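Local structure of STU0660 (Streptococcus thermophilus, 3ZTH) at residues W35-K45 and I69-D79. The protein is a large Csn2-type Cas protein involved in CRISPR-mediated bacterial immunity, binds magnesium and probably acts by binding DNA. Numbering follows the deposited sequence.
Sequences WQILSWYFGGK and IVKRSSYHYID
Phe42 and Tyr41 of helix 35-43 carry the tightly packed part of this contact, pressed against 70-77. The edge of Tyr75 meets one face of Phe42 in a T-shaped stack, ring centroids 5.2 Å apart and planes at 87°, while Tyr41 CD2 lies over the opposite face. The rim of Phe42 also faces the carbonyls of Lys71 and Arg72 in its plane, and its CB rests on Tyr77 CD1 at 3.5 Å. Tyr41 has its CG anti to the backbone N, which carries the ring out beneath Arg72; Arg72 CG sits over the ring centre as a CH-pi contact, 3.6 Å from the centroid. At the far end Tyr41 OH donates to Val70 O (2.7 Å), tilted from that carbonyl's plane.

Arg72, its chain bent at chi3, reaches the carbonyls of the last helical turn and of Lys45. Its NE gives a nearly straight bond to Tyr41 O (2.7 Å, 173°) and its NH2 another to Lys45 O (3.0 Å), both acceptors lying in the guanidinium plane; the bond from NH2 to Trp40 O is weak. The solvent side lies just beyond, where Gly43 and Gly44 are exposed and add little contact; a water there donates to Tyr41 O. Toward the Trp35 side of the contact Asp79 OD2 is gripped twice, by Trp35 NE1 (2.8 Å) on its syn lone pair and by Tyr77 OH on its anti one.

The helix thus packs against strand 76-80, outermost in this chain's mixed sheet, with the axes of 35-43 and 76-79 at 139°; a helix lying on a largely parallel sheet is consistent with the P-loop NTPase clan. Leu200 and Val202 of adjacent strand 199-204 extend the packing under Phe42 and Tyr77, Lys198 makes a cation-pi contact with Tyr75, and Trp174 of a second subunit meets the ring of Trp40.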
loop_
_atom_site.group_PDB
_atom_site.type_symbol
_atom_site.label_atom_id
_atom_site.label_comp_id
_atom_site.label_asym_id
_atom_site.label_seq_id
_atom_site.Cartn_x
_atom_site.Cartn_y
_atom_site.Cartn_z
ATOM N N TRP A 35 -9.480 13.274 30.217
ATOM C CA TRP A 35 -10.178 13.011 28.955
ATOM C C TRP A 35 -9.323 12.143 28.019
ATOM O O TRP A 35 -9.826 11.216 27.386
ATOM C CB TRP A 35 -10.522 14.318 28.219
ATOM C CG TRP A 35 -11.025 14.048 26.833
ATOM C CD1 TRP A 35 -12.248 13.546 26.494
ATOM C CD2 TRP A 35 -10.267 14.102 25.614
ATOM N NE1 TRP A 35 -12.297 13.271 25.150
ATOM C CE2 TRP A 35 -11.098 13.600 24.583
ATOM C CE3 TRP A 35 -8.966 14.515 25.294
ATOM C CZ2 TRP A 35 -10.672 13.501 23.251
ATOM C CZ3 TRP A 35 -8.537 14.417 23.968
ATOM C CH2 TRP A 35 -9.390 13.911 22.962
ATOM N N GLN A 36 -8.036 12.454 27.930
ATOM C CA GLN A 36 -7.131 11.715 27.049
ATOM C C GLN A 36 -7.045 10.238 27.420
ATOM O O GLN A 36 -7.036 9.371 26.553
ATOM C CB GLN A 36 -5.734 12.350 27.090
ATOM C CG GLN A 36 -4.731 11.786 26.082
ATOM C CD GLN A 36 -5.125 12.058 24.635
ATOM O OE1 GLN A 36 -5.797 11.237 23.998
ATOM N NE2 GLN A 36 -4.723 13.222 24.114
ATOM N N ILE A 37 -6.968 9.960 28.713
ATOM C CA ILE A 37 -6.890 8.587 29.187
ATOM C C ILE A 37 -8.211 7.876 28.912
ATOM O O ILE A 37 -8.233 6.761 28.391
ATOM C CB ILE A 37 -6.636 8.532 30.704
ATOM C CG1 ILE A 37 -5.249 9.082 31.035
ATOM C CG2 ILE A 37 -6.778 7.109 31.185
ATOM C CD1 ILE A 37 -4.101 8.177 30.569
ATOM N N LEU A 38 -9.313 8.520 29.281
ATOM C CA LEU A 38 -10.634 7.948 29.074
ATOM C C LEU A 38 -10.865 7.507 27.630
ATOM O O LEU A 38 -11.268 6.373 27.362
ATOM C CB LEU A 38 -11.704 8.959 29.476
ATOM C CG LEU A 38 -12.027 9.027 30.964
ATOM C CD1 LEU A 38 -12.888 10.235 31.254
ATOM C CD2 LEU A 38 -12.740 7.757 31.367
ATOM N N SER A 39 -10.595 8.406 26.696
ATOM C CA SER A 39 -10.805 8.087 25.297
ATOM C C SER A 39 -9.859 6.997 24.802
ATOM O O SER A 39 -10.246 6.162 23.990
ATOM C CB SER A 39 -10.657 9.349 24.445
ATOM O OG SER A 39 -9.335 9.834 24.487
ATOM N N TRP A 40 -8.619 7.004 25.281
ATOM C CA TRP A 40 -7.657 5.993 24.855
ATOM C C TRP A 40 -8.034 4.640 25.426
ATOM O O TRP A 40 -8.052 3.640 24.719
ATOM C CB TRP A 40 -6.250 6.371 25.316
ATOM C CG TRP A 40 -5.522 7.282 24.369
ATOM C CD1 TRP A 40 -6.057 7.978 23.316
ATOM C CD2 TRP A 40 -4.122 7.597 24.389
ATOM N NE1 TRP A 40 -5.075 8.705 22.681
ATOM C CE2 TRP A 40 -3.879 8.489 23.316
ATOM C CE3 TRP A 40 -3.050 7.212 25.207
ATOM C CZ2 TRP A 40 -2.602 9.001 23.041
ATOM C CZ3 TRP A 40 -1.780 7.720 24.933
ATOM C CH2 TRP A 40 -1.570 8.605 23.856
ATOM N N TYR A 41 -8.342 4.627 26.715
ATOM C CA TYR A 41 -8.714 3.411 27.412
ATOM C C TYR A 41 -9.936 2.743 26.795
ATOM O O TYR A 41 -9.896 1.565 26.427
ATOM C CB TYR A 41 -9.016 3.735 28.871
ATOM C CG TYR A 41 -8.990 2.540 29.796
ATOM C CD1 TYR A 41 -7.779 1.940 30.156
ATOM C CD2 TYR A 41 -10.168 2.043 30.360
ATOM C CE1 TYR A 41 -7.736 0.886 31.054
ATOM C CE2 TYR A 41 -10.139 0.986 31.265
ATOM C CZ TYR A 41 -8.916 0.415 31.610
ATOM O OH TYR A 41 -8.867 -0.605 32.538
ATOM N N PHE A 42 -11.026 3.494 26.692
ATOM C CA PHE A 42 -12.267 2.954 26.152
ATOM C C PHE A 42 -12.400 3.068 24.642
ATOM O O PHE A 42 -13.268 2.434 24.051
ATOM C CB PHE A 42 -13.468 3.638 26.815
ATOM C CG PHE A 42 -13.584 3.364 28.294
ATOM C CD1 PHE A 42 -13.694 2.058 28.769
ATOM C CD2 PHE A 42 -13.591 4.412 29.212
ATOM C CE1 PHE A 42 -13.809 1.801 30.130
ATOM C CE2 PHE A 42 -13.705 4.165 30.576
ATOM C CZ PHE A 42 -13.816 2.854 31.036
ATOM N N GLY A 43 -11.534 3.865 24.023
ATOM C CA GLY A 43 -11.588 4.059 22.586
ATOM C C GLY A 43 -10.837 3.052 21.734
ATOM O O GLY A 43 -10.897 3.127 20.506
ATOM N N GLY A 44 -10.120 2.124 22.360
ATOM C CA GLY A 44 -9.401 1.125 21.591
ATOM C C GLY A 44 -8.021 1.538 21.107
ATOM O O GLY A 44 -7.493 0.990 20.135
ATOM N N LYS A 45 -7.428 2.507 21.787
ATOM C CA LYS A 45 -6.102 2.973 21.421
ATOM C C LYS A 45 -5.056 1.855 21.466
ATOM O O LYS A 45 -4.983 1.094 22.429
ATOM C CB LYS A 45 -5.683 4.096 22.371
ATOM C CG LYS A 45 -4.262 4.576 22.208
ATOM C CD LYS A 45 -4.097 5.401 20.953
ATOM C CE LYS A 45 -2.717 6.051 20.912
ATOM N NZ LYS A 45 -2.581 7.008 19.775
ATOM N N ILE A 69 -10.133 -3.877 38.028
ATOM C CA ILE A 69 -9.930 -3.286 36.720
ATOM C C ILE A 69 -11.211 -3.210 35.907
ATOM O O ILE A 69 -11.951 -4.189 35.792
ATOM C CB ILE A 69 -8.868 -4.060 35.921
ATOM C CG1 ILE A 69 -7.495 -3.836 36.554
ATOM C CG2 ILE A 69 -8.859 -3.598 34.480
ATOM C CD1 ILE A 69 -6.357 -4.550 35.841
ATOM N N VAL A 70 -11.473 -2.030 35.358
ATOM C CA VAL A 70 -12.648 -1.818 34.529
ATOM C C VAL A 70 -12.218 -2.164 33.113
ATOM O O VAL A 70 -11.376 -1.489 32.545
ATOM C CB VAL A 70 -13.097 -0.348 34.574
ATOM C CG1 VAL A 70 -14.357 -0.161 33.738
ATOM C CG2 VAL A 70 -13.337 0.071 36.012
ATOM N N LYS A 71 -12.782 -3.224 32.551
ATOM C CA LYS A 71 -12.412 -3.653 31.203
ATOM C C LYS A 71 -12.558 -2.557 30.155
ATOM O O LYS A 71 -13.524 -1.795 30.163
ATOM C CB LYS A 71 -13.244 -4.863 30.778
ATOM C CG LYS A 71 -13.042 -6.086 31.641
ATOM C CD LYS A 71 -13.812 -7.262 31.075
ATOM C CE LYS A 71 -13.681 -8.490 31.961
ATOM N NZ LYS A 71 -14.401 -9.659 31.372
ATOM N N ARG A 72 -11.588 -2.495 29.248
ATOM C CA ARG A 72 -11.591 -1.504 28.182
ATOM C C ARG A 72 -12.741 -1.774 27.217
ATOM O O ARG A 72 -13.216 -0.875 26.521
ATOM C CB ARG A 72 -10.257 -1.540 27.429
ATOM C CG ARG A 72 -9.048 -1.207 28.296
ATOM C CD ARG A 72 -7.763 -1.169 27.484
ATOM N NE ARG A 72 -7.823 -0.168 26.422
ATOM C CZ ARG A 72 -6.881 0.010 25.501
ATOM N NH1 ARG A 72 -5.796 -0.747 25.506
ATOM N NH2 ARG A 72 -7.027 0.942 24.566
ATOM N N SER A 73 -13.190 -3.021 27.197
ATOM C CA SER A 73 -14.278 -3.448 26.325
ATOM C C SER A 73 -15.628 -3.252 27.009
ATOM O O SER A 73 -16.678 -3.459 26.406
ATOM C CB SER A 73 -14.102 -4.928 25.983
ATOM O OG SER A 73 -14.176 -5.722 27.160
ATOM N N SER A 74 -15.591 -2.852 28.272
ATOM C CA SER A 74 -16.800 -2.658 29.057
ATOM C C SER A 74 -17.897 -1.777 28.440
ATOM O O SER A 74 -19.074 -1.958 28.749
ATOM C CB SER A 74 -16.422 -2.113 30.437
ATOM O OG SER A 74 -17.556 -2.039 31.278
ATOM N N TYR A 75 -17.531 -0.836 27.573
ATOM C CA TYR A 75 -18.530 0.050 26.968
ATOM C C TYR A 75 -18.383 0.205 25.467
ATOM O O TYR A 75 -17.313 -0.023 24.914
ATOM C CB TYR A 75 -18.422 1.479 27.526
ATOM C CG TYR A 75 -18.567 1.654 29.015
ATOM C CD1 TYR A 75 -19.824 1.762 29.609
ATOM C CD2 TYR A 75 -17.444 1.761 29.829
ATOM C CE1 TYR A 75 -19.953 1.979 30.974
ATOM C CE2 TYR A 75 -17.565 1.978 31.196
ATOM C CZ TYR A 75 -18.821 2.085 31.762
ATOM O OH TYR A 75 -18.936 2.288 33.122
ATOM N N HIS A 76 -19.476 0.607 24.822
ATOM C CA HIS A 76 -19.463 0.930 23.405
ATOM C C HIS A 76 -19.205 2.428 23.535
ATOM O O HIS A 76 -20.128 3.216 23.743
ATOM C CB HIS A 76 -20.826 0.688 22.756
ATOM C CG HIS A 76 -21.044 -0.730 22.332
ATOM N ND1 HIS A 76 -21.597 -1.681 23.164
ATOM C CD2 HIS A 76 -20.735 -1.370 21.179
ATOM C CE1 HIS A 76 -21.618 -2.846 22.541
ATOM N NE2 HIS A 76 -21.101 -2.684 21.336
ATOM N N TYR A 77 -17.935 2.798 23.448
ATOM C CA TYR A 77 -17.485 4.175 23.614
ATOM C C TYR A 77 -17.600 5.098 22.401
ATOM O O TYR A 77 -17.154 4.760 21.308
ATOM C CB TYR A 77 -16.028 4.147 24.067
ATOM C CG TYR A 77 -15.450 5.488 24.433
ATOM C CD1 TYR A 77 -15.714 6.062 25.674
ATOM C CD2 TYR A 77 -14.632 6.184 23.541
ATOM C CE1 TYR A 77 -15.175 7.295 26.024
ATOM C CE2 TYR A 77 -14.091 7.421 23.878
ATOM C CZ TYR A 77 -14.367 7.971 25.123
ATOM O OH TYR A 77 -13.842 9.196 25.470
ATOM N N ILE A 78 -18.193 6.268 22.596
ATOM C CA ILE A 78 -18.292 7.234 21.512
ATOM C C ILE A 78 -17.777 8.580 21.985
ATOM O O ILE A 78 -18.358 9.196 22.881
ATOM C CB ILE A 78 -19.717 7.456 21.026
ATOM C CG1 ILE A 78 -20.255 6.194 20.363
ATOM C CG2 ILE A 78 -19.728 8.632 20.055
ATOM C CD1 ILE A 78 -21.645 6.371 19.738
ATOM N N ASP A 79 -16.696 9.041 21.373
ATOM C CA ASP A 79 -16.113 10.316 21.750
ATOM C C ASP A 79 -16.536 11.440 20.825
ATOM O O ASP A 79 -16.337 11.371 19.621
ATOM C CB ASP A 79 -14.589 10.230 21.749
ATOM C CG ASP A 79 -13.952 11.391 22.488
ATOM O OD1 ASP A 79 -13.726 12.441 21.853
ATOM O OD2 ASP A 79 -13.698 11.260 23.706
HETATM O O HOH W 1 -10.858 -0.024 24.210
#